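Conserved hypothetical protein (Pyrococcus furiosus, PDB 1Y81) is of unknown function but has the Rossmann-like fold of the CoA-binding domain family and holds coenzyme A in the crystal. Local coordinates at residues A[15-20]-A[72-77]. Residues are numbered along the deposited sequence; the frame is centred on the assembly and turned at random.
Sequences RKIALV and VIVFVV. With COA (coenzyme A), chain C.
Val20 sets its two methyls to different work against segment 72-77. CG2 presses obliquely on Ile73 CG2 at 3.5 Å, a tight carbon pair, while CG1, anti to the backbone N (chi1 171°), meets CG1 of Val77, 3.9 Å away, and also faces the adenine of coenzyme A. Val20 CB lies 4.3 Å above one face of the Phe75 ring, offset toward its rim; Phe75 in turn stacks with Phe99. Ala18 lies on the same side, its CB touching Ile73 CG1, and helix 79-91 packs here, Val85 on Val20 and Phe75, Ala89 on Ile73. On the other face, Ile17 and Val72 stand side by side, with Ile17 CG1 3.6 Å from Val72 CG1, and Ile17 CG2 reaches ahead to Val74 CG2. Leu19 extends CG anti to its backbone N (chi1 -179°), which brings CD1 to 3.7 Å from Val74 CG1. Helix 29-39 lies against this layer through Ile33, Leu34 and Leu37.

Between the layers, alternating bonds lace the parallel backbones: Ala18 N to Val72 O, Val74 N to Ala18 O (2.8 Å, 170° at the hydrogen), Val20 N to Val74 O, and finally Val76 N to Val20 O (2.9 Å). That last bond ties the segment just after strand 72-75 to the C-terminal end of strand 16-20. There Val77 CG1 approaches O4B of the ligand ribose at 3.3 Å, and Val76 CG2 touches its pantetheine arm. As expected for a Rossmann-like fold, central strands of the parallel sheet, with helices on both faces, present their C-terminal ends to coenzyme A.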
ATOM      1  N   ARG A  15       3.051  -3.966  11.975  1.00 39.52           N
ATOM      2  CA  ARG A  15       1.869  -4.496  12.663  1.00 38.29           C
ATOM      3  C   ARG A  15       0.597  -4.210  11.856  1.00 36.17           C
ATOM      4  O   ARG A  15      -0.179  -5.132  11.548  1.00 37.99           O
ATOM      5  N   LYS A  16       0.402  -2.930  11.526  1.00 33.14           N
ATOM      6  CA  LYS A  16      -0.782  -2.450  10.816  1.00 30.80           C
ATOM      7  C   LYS A  16      -0.366  -1.945   9.432  1.00 28.59           C
ATOM      8  O   LYS A  16       0.380  -0.977   9.308  1.00 28.10           O
ATOM      9  CB  LYS A  16      -1.445  -1.334  11.615  1.00 31.55           C
ATOM     10  CG  LYS A  16      -2.860  -1.005  11.198  1.00 32.71           C
ATOM     11  CD  LYS A  16      -3.486  -0.028  12.195  1.00 33.20           C
ATOM     12  CE  LYS A  16      -4.914   0.328  11.807  1.00 34.24           C
ATOM     13  NZ  LYS A  16      -5.599   1.199  12.824  1.00 32.82           N
ATOM     14  N   ILE A  17      -0.862  -2.619   8.401  1.00 27.93           N
ATOM     15  CA  ILE A  17      -0.406  -2.409   7.032  1.00 25.56           C
ATOM     16  C   ILE A  17      -1.583  -1.981   6.153  1.00 21.91           C
ATOM     17  O   ILE A  17      -2.595  -2.687   6.104  1.00 25.43           O
ATOM     18  CB  ILE A  17       0.195  -3.735   6.456  1.00 24.38           C
ATOM     19  CG1 ILE A  17       1.423  -4.193   7.285  1.00 24.47           C
ATOM     20  CG2 ILE A  17       0.490  -3.597   4.930  1.00 24.62           C
ATOM     21  CD1 ILE A  17       1.984  -5.548   6.893  1.00 25.60           C
ATOM     22  N   ALA A  18      -1.459  -0.844   5.477  1.00 17.93           N
ATOM     23  CA  ALA A  18      -2.439  -0.475   4.426  1.00 17.41           C
ATOM     24  C   ALA A  18      -1.985  -1.014   3.066  1.00 18.93           C
ATOM     25  O   ALA A  18      -0.791  -1.018   2.764  1.00 21.79           O
ATOM     26  CB  ALA A  18      -2.648   0.996   4.355  1.00 18.97           C
ATOM     27  N   LEU A  19      -2.943  -1.452   2.251  1.00 14.78           N
ATOM     28  CA  LEU A  19      -2.607  -2.086   0.967  1.00 14.94           C
ATOM     29  C   LEU A  19      -3.289  -1.366  -0.197  1.00 16.49           C
ATOM     30  O   LEU A  19      -4.487  -1.596  -0.481  1.00 14.08           O
ATOM     31  CB  LEU A  19      -2.972  -3.587   0.988  1.00 14.75           C
ATOM     32  CG  LEU A  19      -2.647  -4.374  -0.289  1.00 14.82           C
ATOM     33  CD1 LEU A  19      -1.115  -4.304  -0.635  1.00 15.49           C
ATOM     34  CD2 LEU A  19      -3.150  -5.832  -0.191  1.00 17.64           C
ATOM     35  N   VAL A  20      -2.522  -0.505  -0.866  1.00 15.39           N
ATOM     36  CA  VAL A  20      -3.019   0.305  -1.976  1.00 13.39           C
ATOM     37  C   VAL A  20      -3.021  -0.590  -3.230  1.00 15.82           C
ATOM     38  O   VAL A  20      -1.973  -1.069  -3.645  1.00 15.81           O
ATOM     39  CB  VAL A  20      -2.159   1.580  -2.212  1.00 13.73           C
ATOM     40  CG1 VAL A  20      -2.577   2.295  -3.533  1.00 13.50           C
ATOM     41  CG2 VAL A  20      -2.255   2.552  -1.005  1.00 15.94           C
ATOM     42  N   VAL A  72       2.892   1.010   7.748  1.00 26.80           N
ATOM     43  CA  VAL A  72       3.467   1.023   6.416  1.00 23.48           C
ATOM     44  C   VAL A  72       2.321   1.055   5.408  1.00 20.13           C
ATOM     45  O   VAL A  72       1.267   0.505   5.670  1.00 19.24           O
ATOM     46  CB  VAL A  72       4.398  -0.229   6.173  1.00 24.18           C
ATOM     47  CG1 VAL A  72       3.625  -1.536   6.264  1.00 26.14           C
ATOM     48  CG2 VAL A  72       5.138  -0.138   4.839  1.00 24.47           C
ATOM     49  N   ILE A  73       2.534   1.718   4.280  1.00 19.34           N
ATOM     50  CA  ILE A  73       1.597   1.609   3.159  1.00 17.76           C
ATOM     51  C   ILE A  73       2.283   0.826   2.046  1.00 19.11           C
ATOM     52  O   ILE A  73       3.346   1.249   1.558  1.00 19.61           O
ATOM     53  CB  ILE A  73       1.111   2.984   2.667  1.00 19.22           C
ATOM     54  CG1 ILE A  73       0.390   3.722   3.813  1.00 20.24           C
ATOM     55  CG2 ILE A  73       0.139   2.820   1.488  1.00 19.71           C
ATOM     56  CD1 ILE A  73      -0.016   5.116   3.471  1.00 24.11           C
ATOM     57  N   VAL A  74       1.696  -0.325   1.684  1.00 16.75           N
ATOM     58  CA  VAL A  74       2.216  -1.192   0.614  1.00 16.31           C
ATOM     59  C   VAL A  74       1.479  -0.867  -0.720  1.00 16.56           C
ATOM     60  O   VAL A  74       0.245  -0.835  -0.767  1.00 16.67           O
ATOM     61  CB  VAL A  74       2.119  -2.731   0.994  1.00 16.40           C
ATOM     62  CG1 VAL A  74       2.519  -3.655  -0.192  1.00 18.57           C
ATOM     63  CG2 VAL A  74       2.978  -3.066   2.244  1.00 16.97           C
ATOM     64  N   PHE A  75       2.248  -0.615  -1.787  1.00 16.22           N
ATOM     65  CA  PHE A  75       1.684  -0.231  -3.089  1.00 17.40           C
ATOM     66  C   PHE A  75       1.771  -1.379  -4.087  1.00 17.52           C
ATOM     67  O   PHE A  75       2.870  -1.907  -4.345  1.00 17.30           O
ATOM     68  CB  PHE A  75       2.437   0.960  -3.694  1.00 15.42           C
ATOM     69  CG  PHE A  75       2.225   2.263  -2.970  1.00 15.17           C
ATOM     70  CD1 PHE A  75       1.526   3.300  -3.588  1.00 17.56           C
ATOM     71  CD2 PHE A  75       2.731   2.450  -1.672  1.00 17.09           C
ATOM     72  CE1 PHE A  75       1.331   4.520  -2.916  1.00 19.60           C
ATOM     73  CE2 PHE A  75       2.526   3.661  -0.992  1.00 18.04           C
ATOM     74  CZ  PHE A  75       1.843   4.686  -1.618  1.00 17.81           C
ATOM     75  N   VAL A  76       0.627  -1.768  -4.640  1.00 14.91           N
ATOM     76  CA  VAL A  76       0.601  -2.740  -5.733  1.00 16.82           C
ATOM     77  C   VAL A  76      -0.265  -2.203  -6.922  1.00 17.11           C
ATOM     78  O   VAL A  76      -1.130  -2.908  -7.488  1.00 19.83           O
ATOM     79  CB  VAL A  76       0.203  -4.148  -5.206  1.00 19.63           C
ATOM     80  CG1 VAL A  76      -1.260  -4.184  -4.784  1.00 19.75           C
ATOM     81  CG2 VAL A  76       0.520  -5.255  -6.234  1.00 17.92           C
ATOM     82  N   VAL A  77      -0.014  -0.936  -7.283  1.00 14.75           N
ATOM     83  CA  VAL A  77      -0.680  -0.252  -8.392  1.00 15.69           C
ATOM     84  C   VAL A  77       0.392   0.231  -9.397  1.00 17.28           C
ATOM     85  O   VAL A  77       1.563   0.357  -9.012  1.00 18.00           O
ATOM     86  CB  VAL A  77      -1.523   0.982  -7.907  1.00 15.88           C
ATOM     87  CG1 VAL A  77      -2.657   0.530  -7.026  1.00 16.74           C
ATOM     88  CG2 VAL A  77      -0.649   2.014  -7.136  1.00 18.11           C
TER
HETATM   89  N1A COA C 201      -6.065   3.561  -5.246  1.00 18.32           N
HETATM   90  C2A COA C 201      -6.183   2.241  -4.891  1.00 17.31           C
HETATM   91  N3A COA C 201      -6.235   1.267  -5.857  1.00 14.96           N
HETATM   92  C4A COA C 201      -6.210   1.615  -7.171  1.00 15.94           C
HETATM   93  C5A COA C 201      -6.097   2.946  -7.564  1.00 17.29           C
HETATM   94  C6A COA C 201      -6.022   3.931  -6.589  1.00 19.66           C
HETATM   95  N6A COA C 201      -5.923   5.206  -6.935  1.00 19.49           N
HETATM   96  N7A COA C 201      -6.068   2.979  -8.920  1.00 18.08           N
HETATM   97  C8A COA C 201      -6.155   1.704  -9.377  1.00 17.54           C
HETATM   98  N9A COA C 201      -6.248   0.860  -8.305  1.00 16.98           N
HETATM   99  C1B COA C 201      -6.403  -0.612  -8.303  1.00 16.79           C
HETATM  100  C2B COA C 201      -6.904  -1.163  -9.638  1.00 17.03           C
HETATM  101  O2B COA C 201      -8.279  -0.812  -9.937  1.00 18.72           O
HETATM  102  C3B COA C 201      -6.612  -2.648  -9.390  1.00 16.95           C
HETATM  103  O3B COA C 201      -7.618  -3.292  -8.631  1.00 18.74           O
HETATM  104  P3B COA C 201      -8.900  -3.989  -9.351  1.00 25.34           P
HETATM  105  O7A COA C 201     -10.163  -3.606  -8.638  1.00 29.01           O
HETATM  106  O8A COA C 201      -8.663  -5.455  -9.284  1.00 29.16           O
HETATM  107  O9A COA C 201      -9.021  -3.427 -10.735  1.00 31.38           O
HETATM  108  C4B COA C 201      -5.339  -2.652  -8.532  1.00 17.71           C
HETATM  109  O4B COA C 201      -5.216  -1.322  -8.002  1.00 18.31           O
HETATM  110  C5B COA C 201      -4.075  -3.042  -9.322  1.00 16.03           C
HETATM  111  O5B COA C 201      -3.956  -2.154 -10.415  1.00 18.50           O
HETATM  112  P1A COA C 201      -3.821  -2.702 -11.923  1.00 21.62           P
HETATM  113  O1A COA C 201      -3.918  -1.550 -12.892  1.00 21.13           O
HETATM  114  O2A COA C 201      -4.816  -3.818 -12.151  1.00 21.65           O
HETATM  115  O3A COA C 201      -2.301  -3.231 -11.883  1.00 21.33           O
HETATM  116  P2A COA C 201      -1.844  -4.765 -12.016  1.00 23.41           P
HETATM  117  O4A COA C 201      -2.156  -5.273 -13.400  1.00 26.80           O
HETATM  118  O5A COA C 201      -2.369  -5.678 -10.968  1.00 22.45           O
HETATM  119  O6A COA C 201      -0.262  -4.655 -11.817  1.00 22.76           O
HETATM  120  CBP COA C 201       1.772  -3.835 -10.829  1.00 20.65           C
HETATM  121  CCP COA C 201       0.293  -4.215 -10.590  1.00 21.85           C
HETATM  122  CDP COA C 201       2.332  -3.341  -9.489  1.00 22.95           C
HETATM  123  CEP COA C 201       1.852  -2.685 -11.830  1.00 23.80           C
HETATM  124  CAP COA C 201       2.565  -5.040 -11.384  1.00 19.81           C
HETATM  125  OAP COA C 201       3.891  -4.658 -11.708  1.00 18.61           O
HETATM  126  C9P COA C 201       2.561  -6.085 -10.304  1.00 22.34           C
HETATM  127  O9P COA C 201       1.561  -7.054 -10.320  1.00 22.58           O
HETATM  128  N8P COA C 201       3.504  -5.970  -9.359  1.00 24.98           N
HETATM  129  C7P COA C 201       3.623  -6.809  -8.174  1.00 22.28           C
HETATM  130  C6P COA C 201       4.255  -8.127  -8.411  1.00 21.93           C
HETATM  131  C5P COA C 201       4.380  -8.820  -7.085  1.00 21.76           C
HETATM  132  O5P COA C 201       3.789  -8.427  -6.052  1.00 21.22           O
HETATM  133  N4P COA C 201       5.157  -9.868  -7.177  1.00 20.58           N
HETATM  134  C3P COA C 201       5.504 -10.763  -6.122  1.00 18.71           C
HETATM  135  C2P COA C 201       7.024 -10.870  -6.005  1.00 20.15           C
HETATM  136  S1P COA C 201       7.748  -9.270  -5.511  1.00 20.50           S